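Local coordinates for 1,4-dihydroxy-2-naphthoyl-CoA hydrolase (Prochlorococcus marinus, PDB 2HX5), which probably hydrolyses 1,4-dihydroxy-2-naphthoyl-CoA to 1,4-dihydroxy-2-naphthoate and CoA, a step in phylloquinone (vitamin K1) biosynthesis, at the interface of chains A and B and the interface of chains A and C. Sequence-based numbering; all coordinates share one arbitrary frame. Chains: chain A/B/C, Hypothetical protein.

Contact 1: the interface of chains A and B. Residues chain A 31, 70-74; chain B 27, 31, 72-76.
Two copies of strand 69-76 run antiparallel across a two-fold axis, with A:Gln73 facing B:Gln73, and main-chain bonds such as B:Ala74 N to A:Cys72 O (2.9 Å) zip them together. The side chain of A:His71 runs along this seam, CG anti to the backbone N (chi1 172°). CB and CG pass beside the carbonyl of B:Ala74. ND1 donates to B:Asp75 OD1 at 2.9 Å, close to the ring plane and on the anti lone pair of the carboxylate, while B:Ala74 O also lies 3.1 Å from ND1. At the tip, CE1 meets the amide B:Gln73 NE2 at 3.8 Å, and A:His71 NE2 gives a nearly straight hydrogen bond of 2.9 Å to A:Gln73 OE1 within its own chain. Acceptors at both ring nitrogens fix the ring's rotation and would probably favour the imidazolium form. On the opposite side of the strands, A:Phe31 and B:Phe31 stack almost parallel but offset, with centroids 4.6 Å apart. The thiol B:Cys72 SG touches A:Phe31 CE2 at the ring edge (3.5 Å). The pairing joins the sheets of two hotdog-fold subunits edge to edge, with the N-terminal part of each helix 29-45 packed behind the seam.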
ATOM      1  N   PHE A  31      -2.601   0.527  10.596  1.00 15.19           N
ATOM      2  CA  PHE A  31      -2.459   1.991  10.688  1.00 15.44           C
ATOM      3  C   PHE A  31      -3.188   2.732   9.628  1.00 15.84           C
ATOM      4  O   PHE A  31      -3.730   3.815   9.850  1.00 14.66           O
ATOM      5  CB  PHE A  31      -0.962   2.338  10.689  1.00 13.67           C
ATOM      6  CG  PHE A  31      -0.227   1.911  11.924  1.00 14.05           C
ATOM      7  CD1 PHE A  31      -0.465   2.536  13.150  1.00 15.56           C
ATOM      8  CD2 PHE A  31       0.679   0.891  11.852  1.00 20.62           C
ATOM      9  CE1 PHE A  31       0.180   2.136  14.280  1.00 16.87           C
ATOM     10  CE2 PHE A  31       1.329   0.471  12.995  1.00 23.34           C
ATOM     11  CZ  PHE A  31       1.093   1.134  14.203  1.00 19.14           C
ATOM     12  N   ILE A  70       3.105  12.563  14.943  1.00 13.79           N
ATOM     13  CA  ILE A  70       4.405  12.578  15.563  1.00 14.45           C
ATOM     14  C   ILE A  70       4.750  11.258  16.270  1.00 12.87           C
ATOM     15  O   ILE A  70       5.919  11.022  16.575  1.00 13.96           O
ATOM     16  CB  ILE A  70       4.569  13.776  16.536  1.00 15.74           C
ATOM     17  CG1 ILE A  70       3.450  13.820  17.555  1.00 15.62           C
ATOM     18  CG2 ILE A  70       4.601  15.055  15.706  1.00 18.00           C
ATOM     19  CD1 ILE A  70       3.742  14.691  18.817  1.00 18.35           C
ATOM     20  N   HIS A  71       3.743  10.449  16.563  1.00 14.03           N
ATOM     21  CA  HIS A  71       3.934   9.149  17.242  1.00 13.95           C
ATOM     22  C   HIS A  71       2.763   8.272  16.912  1.00 13.60           C
ATOM     23  O   HIS A  71       1.620   8.731  16.850  1.00 15.41           O
ATOM     24  CB  HIS A  71       4.050   9.315  18.762  1.00 15.02           C
ATOM     25  CG  HIS A  71       4.053   8.027  19.519  1.00 13.42           C
ATOM     26  ND1 HIS A  71       5.174   7.226  19.588  1.00 14.83           N
ATOM     27  CD2 HIS A  71       3.081   7.385  20.217  1.00 16.58           C
ATOM     28  CE1 HIS A  71       4.883   6.128  20.274  1.00 15.12           C
ATOM     29  NE2 HIS A  71       3.623   6.204  20.684  1.00 16.96           N
ATOM     30  N   CYS A  72       3.012   6.998  16.714  1.00 13.96           N
ATOM     31  CA  CYS A  72       1.944   6.025  16.688  1.00 13.27           C
ATOM     32  C   CYS A  72       2.439   4.675  17.128  1.00 13.62           C
ATOM     33  O   CYS A  72       3.664   4.423  17.172  1.00 13.07           O
ATOM     34  CB  CYS A  72       1.308   5.874  15.323  1.00 14.41           C
ATOM     35  SG  CYS A  72       2.457   5.291  14.000  1.00 18.05           S
ATOM     36  N   GLN A  73       1.519   3.841  17.584  1.00 14.40           N
ATOM     37  CA  GLN A  73       1.843   2.527  18.089  1.00 13.47           C
ATOM     38  C   GLN A  73       0.622   1.625  17.992  1.00 14.55           C
ATOM     39  O   GLN A  73      -0.508   2.065  17.886  1.00 13.87           O
ATOM     40  CB  GLN A  73       2.327   2.589  19.534  1.00 14.21           C
ATOM     41  CG  GLN A  73       1.354   3.194  20.525  1.00 14.98           C
ATOM     42  CD  GLN A  73       1.915   3.138  21.905  1.00 15.22           C
ATOM     43  OE1 GLN A  73       2.579   4.109  22.365  1.00 20.26           O
ATOM     44  NE2 GLN A  73       1.729   2.016  22.582  1.00 14.12           N
ATOM     45  N   ALA A  74       0.895   0.338  18.052  1.00 13.90           N
ATOM     46  CA  ALA A  74      -0.158  -0.678  18.032  1.00 15.45           C
ATOM     47  C   ALA A  74       0.248  -1.908  18.759  1.00 13.96           C
ATOM     48  O   ALA A  74       1.456  -2.269  18.767  1.00 14.16           O
ATOM     49  CB  ALA A  74      -0.570  -1.051  16.643  1.00 17.03           C
TER
ATOM     50  N   PHE B  27       2.592   8.495   6.842  1.00 14.76           N
ATOM     51  CA  PHE B  27       3.206   7.960   8.059  1.00 14.22           C
ATOM     52  C   PHE B  27       3.420   6.467   8.075  1.00 14.89           C
ATOM     53  O   PHE B  27       4.481   6.003   8.468  1.00 15.51           O
ATOM     54  CB  PHE B  27       2.435   8.413   9.356  1.00 13.80           C
ATOM     55  CG  PHE B  27       1.149   7.695   9.603  1.00 13.79           C
ATOM     56  CD1 PHE B  27       0.053   7.763   8.754  1.00 14.74           C
ATOM     57  CD2 PHE B  27       1.063   6.856  10.685  1.00 13.53           C
ATOM     58  CE1 PHE B  27      -1.082   7.035   9.007  1.00 15.53           C
ATOM     59  CE2 PHE B  27      -0.080   6.151  10.938  1.00 14.60           C
ATOM     60  CZ  PHE B  27      -1.146   6.223  10.110  1.00 16.05           C
ATOM     61  N   PHE B  31       6.653   1.909   8.450  1.00 15.19           N
ATOM     62  CA  PHE B  31       6.635   0.519   8.942  1.00 15.44           C
ATOM     63  C   PHE B  31       6.915  -0.491   7.890  1.00 15.84           C
ATOM     64  O   PHE B  31       7.556  -1.516   8.130  1.00 14.66           O
ATOM     65  CB  PHE B  31       5.285   0.260   9.626  1.00 13.67           C
ATOM     66  CG  PHE B  31       5.085   1.009  10.909  1.00 14.05           C
ATOM     67  CD1 PHE B  31       5.826   0.686  12.048  1.00 15.56           C
ATOM     68  CD2 PHE B  31       4.176   2.027  10.963  1.00 20.62           C
ATOM     69  CE1 PHE B  31       5.669   1.379  13.209  1.00 16.87           C
ATOM     70  CE2 PHE B  31       4.017   2.742  12.133  1.00 23.34           C
ATOM     71  CZ  PHE B  31       4.752   2.379  13.265  1.00 19.14           C
ATOM     72  N   CYS B  72       4.303  -2.602  17.667  1.00 13.96           N
ATOM     73  CA  CYS B  72       5.220  -1.720  16.982  1.00 13.27           C
ATOM     74  C   CYS B  72       4.874  -0.280  17.243  1.00 13.62           C
ATOM     75  O   CYS B  72       3.758   0.038  17.713  1.00 13.07           O
ATOM     76  CB  CYS B  72       5.247  -1.935  15.484  1.00 14.41           C
ATOM     77  SG  CYS B  72       3.635  -1.629  14.634  1.00 18.05           S
ATOM     78  N   GLN B  73       5.856   0.591  17.077  1.00 14.40           N
ATOM     79  CA  GLN B  73       5.694   2.002  17.336  1.00 13.47           C
ATOM     80  C   GLN B  73       6.726   2.791  16.544  1.00 14.55           C
ATOM     81  O   GLN B  73       7.740   2.281  16.103  1.00 13.87           O
ATOM     82  CB  GLN B  73       5.833   2.316  18.822  1.00 14.21           C
ATOM     83  CG  GLN B  73       7.152   1.918  19.454  1.00 14.98           C
ATOM     84  CD  GLN B  73       7.189   2.334  20.886  1.00 15.22           C
ATOM     85  OE1 GLN B  73       6.816   1.537  21.793  1.00 20.26           O
ATOM     86  NE2 GLN B  73       7.574   3.575  21.139  1.00 14.12           N
ATOM     87  N   ALA B  74       6.435   4.067  16.397  1.00 13.90           N
ATOM     88  CA  ALA B  74       7.338   4.992  15.712  1.00 15.45           C
ATOM     89  C   ALA B  74       7.194   6.381  16.221  1.00 13.96           C
ATOM     90  O   ALA B  74       6.074   6.795  16.625  1.00 14.16           O
ATOM     91  CB  ALA B  74       7.139   4.999  14.230  1.00 17.03           C
ATOM     92  N   ASP B  75       8.301   7.132  16.194  1.00 14.86           N
ATOM     93  CA  ASP B  75       8.287   8.589  16.441  1.00 14.14           C
ATOM     94  C   ASP B  75       8.762   9.245  15.128  1.00 14.61           C
ATOM     95  O   ASP B  75       9.756   8.804  14.542  1.00 15.15           O
ATOM     96  CB  ASP B  75       9.261   8.979  17.541  1.00 15.39           C
ATOM     97  CG  ASP B  75       8.906   8.537  18.933  1.00 23.84           C
ATOM     98  OD1 ASP B  75       7.965   7.816  19.212  1.00 21.88           O
ATOM     99  OD2 ASP B  75       9.730   8.897  19.828  1.00 29.87           O
ATOM    100  N   PHE B  76       8.079  10.302  14.720  1.00 14.34           N
ATOM    101  CA  PHE B  76       8.381  11.029  13.498  1.00 14.23           C
ATOM    102  C   PHE B  76       8.884  12.393  13.929  1.00 16.34           C
ATOM    103  O   PHE B  76       8.146  13.161  14.520  1.00 16.59           O
ATOM    104  CB  PHE B  76       7.125  11.102  12.626  1.00 13.83           C
ATOM    105  CG  PHE B  76       6.529   9.787  12.289  1.00 14.20           C
ATOM    106  CD1 PHE B  76       5.601   9.196  13.150  1.00 13.65           C
ATOM    107  CD2 PHE B  76       6.842   9.094  11.126  1.00 16.46           C
ATOM    108  CE1 PHE B  76       5.033   8.012  12.902  1.00 17.19           C
ATOM    109  CE2 PHE B  76       6.215   7.883  10.857  1.00 16.42           C
ATOM    110  CZ  PHE B  76       5.364   7.323  11.762  1.00 17.42           C
TER
HETATM  111  O   HOH W   1       8.094  12.771  17.284  1.00 32.76           O

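Contact 2: the interface of chains A and C. Residues chain A 23, 79-82, 84, 108-109; chain C 49, 54-57.
C:Arg57 leaves its backbone extended, CG anti to the backbone N (chi1 177°), then bends at chi3 (-58°), which turns the guanidinium back toward the 79-84 loop of chain A. A:Asp84, with CG anti to its carbonyl carbon, presents a carboxylate nearly parallel to that group but displaced from its plane. The grip is side-on: NE of C:Arg57 bonds A:Asp84 OD1 at 2.9 Å, and NH2 forms the salt bridge to OD2 at 2.6 Å, both nitrogens approaching from above the carboxylate plane. A:Asp84 OD2 also accepts a hydrogen bond from the backbone N of A:His81 (2.8 Å), which helps to hold the carboxylate in place. NH2 has a second acceptor in the carbonyl A:Pro79 O at 3.1 Å. The imidazole of A:His81 stands edge-on over the guanidinium, planes 86° apart, with ND1 above the centre of one face. A water links C:Arg57 N with A:Thr82 O and A:Asp84 OD1, while the poorly ordered A:Glu109 adds a longer salt bridge to NE. An alanine at C:Arg57 would remove the guanidinium that grips A:Asp84 and A:Pro79 O, and would probably loosen this corner of the interface. The site joins the turn between strands 69-76 and 85-96 of chain A to the loop following helix 49-52 of chain C, with A:Thr82 and C:Ser56 paired as a short parallel bridge; its centre lies about 10 Å from A:Asp20, the predicted active-site residue.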
ATOM      1  N   GLY A  23      -1.244 -15.750   5.883  1.00 20.93           N
ATOM      2  CA  GLY A  23      -2.687 -16.031   5.896  1.00 20.23           C
ATOM      3  C   GLY A  23      -3.481 -15.112   6.809  1.00 22.00           C
ATOM      4  O   GLY A  23      -4.620 -15.438   7.162  1.00 23.84           O
ATOM      5  N   PRO A  79      -5.122 -12.869  15.726  1.00 19.71           N
ATOM      6  CA  PRO A  79      -5.013 -12.790  14.268  1.00 22.69           C
ATOM      7  C   PRO A  79      -6.288 -12.261  13.603  1.00 19.49           C
ATOM      8  O   PRO A  79      -7.418 -12.539  14.044  1.00 20.24           O
ATOM      9  CB  PRO A  79      -4.753 -14.232  13.835  1.00 25.03           C
ATOM     10  CG  PRO A  79      -5.061 -15.050  14.988  1.00 22.99           C
ATOM     11  CD  PRO A  79      -4.972 -14.235  16.228  1.00 20.10           C
ATOM     12  N   ILE A  80      -6.080 -11.518  12.514  1.00 18.99           N
ATOM     13  CA  ILE A  80      -7.149 -10.884  11.780  1.00 18.87           C
ATOM     14  C   ILE A  80      -7.102 -11.432  10.381  1.00 19.26           C
ATOM     15  O   ILE A  80      -6.010 -11.514   9.788  1.00 19.25           O
ATOM     16  CB  ILE A  80      -6.954  -9.333  11.768  1.00 16.18           C
ATOM     17  CG1 ILE A  80      -7.178  -8.772  13.189  1.00 17.62           C
ATOM     18  CG2 ILE A  80      -7.900  -8.598  10.721  1.00 18.81           C
ATOM     19  CD1 ILE A  80      -6.740  -7.313  13.392  1.00 21.12           C
ATOM     20  N   HIS A  81      -8.252 -11.853   9.874  1.00 18.33           N
ATOM     21  CA  HIS A  81      -8.365 -12.623   8.624  1.00 18.31           C
ATOM     22  C   HIS A  81      -9.182 -11.972   7.534  1.00 19.08           C
ATOM     23  O   HIS A  81     -10.059 -11.181   7.810  1.00 18.37           O
ATOM     24  CB  HIS A  81      -9.044 -13.975   8.947  1.00 19.24           C
ATOM     25  CG  HIS A  81      -8.160 -14.901   9.693  1.00 20.49           C
ATOM     26  ND1 HIS A  81      -8.309 -15.156  11.042  1.00 27.72           N
ATOM     27  CD2 HIS A  81      -7.097 -15.630   9.282  1.00 22.94           C
ATOM     28  CE1 HIS A  81      -7.365 -16.000  11.429  1.00 26.63           C
ATOM     29  NE2 HIS A  81      -6.598 -16.277  10.391  1.00 29.15           N
ATOM     30  N   THR A  82      -8.913 -12.335   6.278  0.50 20.06           N
ATOM     31  CA  THR A  82      -9.707 -11.823   5.168  0.50 22.46           C
ATOM     32  C   THR A  82     -11.208 -12.131   5.380  0.50 21.15           C
ATOM     33  O   THR A  82     -11.606 -13.263   5.708  0.50 20.43           O
ATOM     34  CB  THR A  82      -9.148 -12.257   3.742  0.50 25.51           C
ATOM     35  OG1 THR A  82     -10.212 -12.327   2.792  0.50 30.51           O
ATOM     36  CG2 THR A  82      -8.474 -13.608   3.778  0.50 22.62           C
ATOM     37  N   ASP A  84     -13.034 -10.837   7.759  1.00 19.72           N
ATOM     38  CA  ASP A  84     -13.436 -10.448   9.125  1.00 18.94           C
ATOM     39  C   ASP A  84     -14.152  -9.106   9.102  1.00 19.36           C
ATOM     40  O   ASP A  84     -13.703  -8.181   8.429  1.00 19.79           O
ATOM     41  CB  ASP A  84     -12.272 -10.360  10.087  1.00 18.59           C
ATOM     42  CG  ASP A  84     -11.770 -11.712  10.604  1.00 21.04           C
ATOM     43  OD1 ASP A  84     -12.435 -12.762  10.442  1.00 22.44           O
ATOM     44  OD2 ASP A  84     -10.674 -11.719  11.199  1.00 23.40           O
ATOM     45  N   CYS A 108     -13.403  -8.241  16.831  1.00 19.20           N
ATOM     46  CA  CYS A 108     -13.970  -9.185  15.902  1.00 21.29           C
ATOM     47  C   CYS A 108     -14.593 -10.252  16.767  1.00 23.09           C
ATOM     48  O   CYS A 108     -13.936 -10.765  17.672  1.00 21.25           O
ATOM     49  CB  CYS A 108     -12.890  -9.779  15.055  1.00 20.85           C
ATOM     50  SG  CYS A 108     -13.518 -10.890  13.778  1.00 27.60           S
ATOM     51  N   GLU A 109     -15.864 -10.533  16.489  1.00 27.29           N
ATOM     52  CA  GLU A 109     -16.676 -11.464  17.284  1.00 33.12           C
ATOM     53  C   GLU A 109     -16.559 -11.080  18.756  1.00 30.26           C
ATOM     54  O   GLU A 109     -16.268 -11.903  19.617  1.00 31.67           O
ATOM     55  CB  GLU A 109     -16.235 -12.895  16.977  1.00 34.34           C
ATOM     56  CG  GLU A 109     -16.618 -13.293  15.540  1.00 42.58           C
ATOM     57  CD  GLU A 109     -16.010 -14.613  15.058  1.00 45.73           C
ATOM     58  OE1 GLU A 109     -15.825 -15.541  15.881  1.00 63.03           O
ATOM     59  OE2 GLU A 109     -15.719 -14.718  13.842  1.00 59.78           O
TER
ATOM     60  N   PRO C  49     -16.898 -15.408   2.102  1.00 21.72           N
ATOM     61  CA  PRO C  49     -15.455 -15.302   1.813  1.00 25.76           C
ATOM     62  C   PRO C  49     -14.703 -16.610   2.008  1.00 23.73           C
ATOM     63  O   PRO C  49     -13.760 -16.880   1.260  1.00 23.85           O
ATOM     64  CB  PRO C  49     -14.927 -14.284   2.876  1.00 26.67           C
ATOM     65  CG  PRO C  49     -16.031 -14.045   3.823  1.00 32.77           C
ATOM     66  CD  PRO C  49     -17.314 -14.338   3.040  1.00 25.60           C
ATOM     67  N   PRO C  54      -8.501 -17.599   0.152  1.00 18.37           N
ATOM     68  CA  PRO C  54      -7.669 -18.130   1.218  1.00 22.38           C
ATOM     69  C   PRO C  54      -7.461 -17.042   2.299  1.00 22.27           C
ATOM     70  O   PRO C  54      -7.650 -15.819   2.064  1.00 25.21           O
ATOM     71  CB  PRO C  54      -6.352 -18.465   0.507  1.00 27.68           C
ATOM     72  CG  PRO C  54      -6.451 -18.056  -0.834  1.00 25.61           C
ATOM     73  CD  PRO C  54      -7.791 -17.484  -1.135  1.00 20.10           C
ATOM     74  N   GLY C  55      -7.057 -17.511   3.471  1.00 25.51           N
ATOM     75  CA  GLY C  55      -6.793 -16.628   4.607  1.00 26.44           C
ATOM     76  C   GLY C  55      -8.023 -16.300   5.447  1.00 29.76           C
ATOM     77  O   GLY C  55      -7.945 -15.463   6.361  1.00 31.27           O
ATOM     78  N   SER C  56      -9.160 -16.930   5.146  1.00 26.08           N
ATOM     79  CA  SER C  56     -10.412 -16.545   5.777  1.00 23.79           C
ATOM     80  C   SER C  56     -10.529 -17.290   7.085  1.00 27.20           C
ATOM     81  O   SER C  56      -9.969 -18.362   7.259  1.00 27.35           O
ATOM     82  CB  SER C  56     -11.609 -16.855   4.862  1.00 24.75           C
ATOM     83  OG  SER C  56     -11.618 -16.076   3.651  1.00 25.07           O
ATOM     84  N   ARG C  57     -11.243 -16.715   8.042  1.00 26.78           N
ATOM     85  CA  ARG C  57     -11.281 -17.273   9.378  1.00 24.04           C
ATOM     86  C   ARG C  57     -12.016 -18.625   9.403  1.00 26.32           C
ATOM     87  O   ARG C  57     -11.583 -19.516  10.086  1.00 26.72           O
ATOM     88  CB  ARG C  57     -11.999 -16.315  10.346  1.00 25.52           C
ATOM     89  CG  ARG C  57     -12.162 -16.834  11.760  1.00 26.24           C
ATOM     90  CD  ARG C  57     -12.846 -15.774  12.652  1.00 28.17           C
ATOM     91  NE  ARG C  57     -12.090 -14.502  12.701  1.00 30.43           N
ATOM     92  CZ  ARG C  57     -10.979 -14.312  13.412  1.00 31.81           C
ATOM     93  NH1 ARG C  57     -10.470 -15.286  14.154  1.00 38.40           N
ATOM     94  NH2 ARG C  57     -10.365 -13.131  13.397  1.00 36.26           N
TER
HETATM   95  O   HOH W   2     -12.697 -14.303   8.038  1.00 24.08           O
HETATM   96  O   HOH W   3      -8.336 -14.350  15.900  1.00 33.29           O

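Contact 3: the interface of chains A and C. Residues chain A 35-36, 39, 43, 53; chain C 15-16, 18, 82.
C:Arg15, the residue with most surface buried here, lies along one side of helix 29-45 of chain A, bent at chi2 (-60°) so that its guanidinium reaches A:Glu43. The grip is end-on: NH2 meets A:Glu43 OE1 at 3.0 Å, on the syn lone pair and almost perfectly straight, while NH1 forms the salt bridge to OE2 at 2.9 Å from above the carboxylate plane. Its methylene groups slide past the A:Glu39 side chain, and CG touches A:Glu36 CG at 4.0 Å. Next in sequence, C:Phe16 offers both backbone and ring. Its backbone N donates to A:Glu39 OE1 at 2.7 Å, again on the syn lone pair, and A:His35 ND1 binds OE2 of the same carboxylate at 2.8 Å, so both oxygens are engaged and the carboxylate's rotation is fixed. With CG anti to the backbone N (chi1 -175°), the C:Phe16 ring reaches A:Phe53 and A:His35. A:Phe53 CD1 lies over one face, near the rim, 3.8 Å from C:Phe16 CG, and A:His35 CE1 comes up to CD2 at the rim on the same side (3.9 Å). Two waters bridge A:Glu36 OE2 to C:Asp18, which probably eases the approach of the two carboxylates, and C:Asp18 OD2 accepts a hydrogen bond from the backbone N of C:Arg15. The long helix of one subunit is thus met by the segment after strand 9-13 of the other, where 3-10 helix 16-18 begins.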
ATOM      1  N   HIS A  35      -6.151   5.551  10.237  1.00 14.23           N
ATOM      2  CA  HIS A  35      -6.191   6.862   9.633  1.00 15.18           C
ATOM      3  C   HIS A  35      -7.479   7.051   8.847  1.00 13.86           C
ATOM      4  O   HIS A  35      -8.173   8.083   8.932  1.00 14.45           O
ATOM      5  CB  HIS A  35      -4.960   7.109   8.779  1.00 16.03           C
ATOM      6  CG  HIS A  35      -4.727   8.540   8.364  1.00 16.02           C
ATOM      7  ND1 HIS A  35      -5.545   9.234   7.487  1.00 15.56           N
ATOM      8  CD2 HIS A  35      -3.712   9.377   8.683  1.00 19.99           C
ATOM      9  CE1 HIS A  35      -5.009  10.436   7.285  1.00 18.19           C
ATOM     10  NE2 HIS A  35      -3.932  10.558   8.030  1.00 18.79           N
ATOM     11  N   GLU A  36      -7.830   6.025   8.065  1.00 14.90           N
ATOM     12  CA  GLU A  36      -9.086   6.130   7.309  1.00 15.00           C
ATOM     13  C   GLU A  36     -10.304   6.231   8.215  1.00 15.12           C
ATOM     14  O   GLU A  36     -11.248   6.948   7.905  1.00 15.52           O
ATOM     15  CB  GLU A  36      -9.274   4.918   6.400  1.00 14.32           C
ATOM     16  CG  GLU A  36      -8.261   4.787   5.292  1.00 14.48           C
ATOM     17  CD  GLU A  36      -8.497   3.669   4.281  1.00 20.67           C
ATOM     18  OE1 GLU A  36      -9.500   2.956   4.461  1.00 24.62           O
ATOM     19  OE2 GLU A  36      -7.696   3.567   3.329  1.00 20.36           O
ATOM     20  N   GLU A  39     -10.569   9.819   9.398  1.00 14.39           N
ATOM     21  CA  GLU A  39     -11.189  10.627   8.342  1.00 14.15           C
ATOM     22  C   GLU A  39     -12.697  10.382   8.302  1.00 13.45           C
ATOM     23  O   GLU A  39     -13.489  11.311   8.162  1.00 15.07           O
ATOM     24  CB  GLU A  39     -10.557  10.286   6.984  1.00 15.23           C
ATOM     25  CG  GLU A  39      -9.083  10.595   6.896  1.00 14.92           C
ATOM     26  CD  GLU A  39      -8.454  10.068   5.613  1.00 15.41           C
ATOM     27  OE1 GLU A  39      -8.764  10.636   4.529  1.00 17.53           O
ATOM     28  OE2 GLU A  39      -7.674   9.094   5.733  1.00 17.88           O
ATOM     29  N   GLU A  43     -15.832  13.076   8.925  1.00 16.62           N
ATOM     30  CA  GLU A  43     -16.914  13.163   7.909  1.00 16.57           C
ATOM     31  C   GLU A  43     -18.312  12.942   8.537  1.00 17.09           C
ATOM     32  O   GLU A  43     -19.254  13.698   8.315  1.00 19.13           O
ATOM     33  CB  GLU A  43     -16.603  12.103   6.861  1.00 18.98           C
ATOM     34  CG  GLU A  43     -17.506  11.861   5.690  1.00 24.26           C
ATOM     35  CD  GLU A  43     -16.835  10.765   4.833  1.00 26.09           C
ATOM     36  OE1 GLU A  43     -17.051   9.542   5.088  1.00 30.76           O
ATOM     37  OE2 GLU A  43     -15.976  11.182   4.016  1.00 30.51           O
ATOM     38  N   PHE A  53      -8.037  18.654   4.861  1.00 19.44           N
ATOM     39  CA  PHE A  53      -7.036  17.836   4.156  1.00 19.18           C
ATOM     40  C   PHE A  53      -6.622  18.497   2.863  1.00 18.88           C
ATOM     41  O   PHE A  53      -7.451  18.847   2.051  1.00 20.29           O
ATOM     42  CB  PHE A  53      -7.575  16.406   3.860  1.00 18.95           C
ATOM     43  CG  PHE A  53      -7.790  15.593   5.111  1.00 18.42           C
ATOM     44  CD1 PHE A  53      -6.736  14.956   5.758  1.00 21.87           C
ATOM     45  CD2 PHE A  53      -9.060  15.525   5.680  1.00 21.15           C
ATOM     46  CE1 PHE A  53      -6.954  14.232   6.947  1.00 19.47           C
ATOM     47  CE2 PHE A  53      -9.267  14.780   6.854  1.00 21.96           C
ATOM     48  CZ  PHE A  53      -8.224  14.175   7.488  1.00 20.43           C
TER
ATOM     49  N   ARG C  15      -9.539   8.531   0.322  1.00 13.69           N
ATOM     50  CA  ARG C  15      -8.952   8.923   1.590  1.00 15.56           C
ATOM     51  C   ARG C  15      -7.554   9.526   1.375  1.00 13.86           C
ATOM     52  O   ARG C  15      -6.958   9.388   0.278  1.00 15.48           O
ATOM     53  CB  ARG C  15      -8.902   7.719   2.515  1.00 14.59           C
ATOM     54  CG  ARG C  15     -10.295   7.167   2.858  1.00 14.22           C
ATOM     55  CD  ARG C  15     -11.173   8.152   3.551  1.00 15.68           C
ATOM     56  NE  ARG C  15     -12.513   7.607   3.928  1.00 16.91           N
ATOM     57  CZ  ARG C  15     -13.561   8.370   4.211  1.00 15.95           C
ATOM     58  NH1 ARG C  15     -13.514   9.690   4.256  1.00 18.84           N
ATOM     59  NH2 ARG C  15     -14.698   7.796   4.522  1.00 20.37           N
ATOM     60  N   PHE C  16      -7.094  10.233   2.390  1.00 14.28           N
ATOM     61  CA  PHE C  16      -5.912  11.079   2.287  1.00 12.51           C
ATOM     62  C   PHE C  16      -4.681  10.244   1.855  1.00 13.44           C
ATOM     63  O   PHE C  16      -3.883  10.660   0.997  1.00 14.45           O
ATOM     64  CB  PHE C  16      -5.657  11.766   3.604  1.00 11.62           C
ATOM     65  CG  PHE C  16      -4.565  12.719   3.570  1.00 13.92           C
ATOM     66  CD1 PHE C  16      -4.637  13.823   2.728  1.00 19.07           C
ATOM     67  CD2 PHE C  16      -3.503  12.583   4.389  1.00 15.86           C
ATOM     68  CE1 PHE C  16      -3.609  14.728   2.712  1.00 20.03           C
ATOM     69  CE2 PHE C  16      -2.476  13.543   4.388  1.00 16.98           C
ATOM     70  CZ  PHE C  16      -2.553  14.563   3.562  1.00 15.51           C
ATOM     71  N   ASP C  18      -4.514   7.755   0.015  1.00 12.79           N
ATOM     72  CA  ASP C  18      -4.622   7.306  -1.361  1.00 14.01           C
ATOM     73  C   ASP C  18      -4.027   8.318  -2.342  1.00 12.26           C
ATOM     74  O   ASP C  18      -3.971   8.003  -3.566  1.00 15.34           O
ATOM     75  CB  ASP C  18      -6.074   7.111  -1.744  1.00 16.29           C
ATOM     76  CG  ASP C  18      -6.793   6.087  -0.879  1.00 20.56           C
ATOM     77  OD1 ASP C  18      -6.090   5.218  -0.264  1.00 25.13           O
ATOM     78  OD2 ASP C  18      -8.057   6.211  -0.735  1.00 18.72           O
ATOM     79  N   THR C  82      -8.798  13.654  -2.679  0.50 20.06           N
ATOM     80  CA  THR C  82      -9.162  13.228  -1.333  0.50 22.46           C
ATOM     81  C   THR C  82     -10.568  13.753  -0.955  0.50 21.15           C
ATOM     82  O   THR C  82     -10.897  14.939  -1.134  0.50 20.43           O
ATOM     83  CB  THR C  82      -8.038  13.537  -0.249  0.50 25.51           C
ATOM     84  OG1 THR C  82      -8.628  13.730   1.037  0.50 30.51           O
ATOM     85  CG2 THR C  82      -7.246  14.779  -0.583  0.50 22.62           C
TER
HETATM   86  O   HOH W   4      -5.953   5.414   2.695  1.00 16.14           O
HETATM   87  O   HOH W   5      -8.713   3.823   0.836  1.00 21.32           O

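Measured between the centres of their C-alpha atoms, contact 1 lies about 18 Å from contact 3 and 24 Å from contact 2, while contacts 2 and 3 are some 25 Å apart. Helix 29-45 of chain A serves both partners, with A:Phe31 in contact 1 and residues further along in contact 3. Contacts 2 and 3 belong to the same two-fold A-C interface; A:Thr82 takes part in contact 2 and C:Thr82 in contact 3. In the deposited four-chain assembly one subunit thus meets two different neighbours, consistent with, though not proof of, a tetramer built from two kinds of dimer interface.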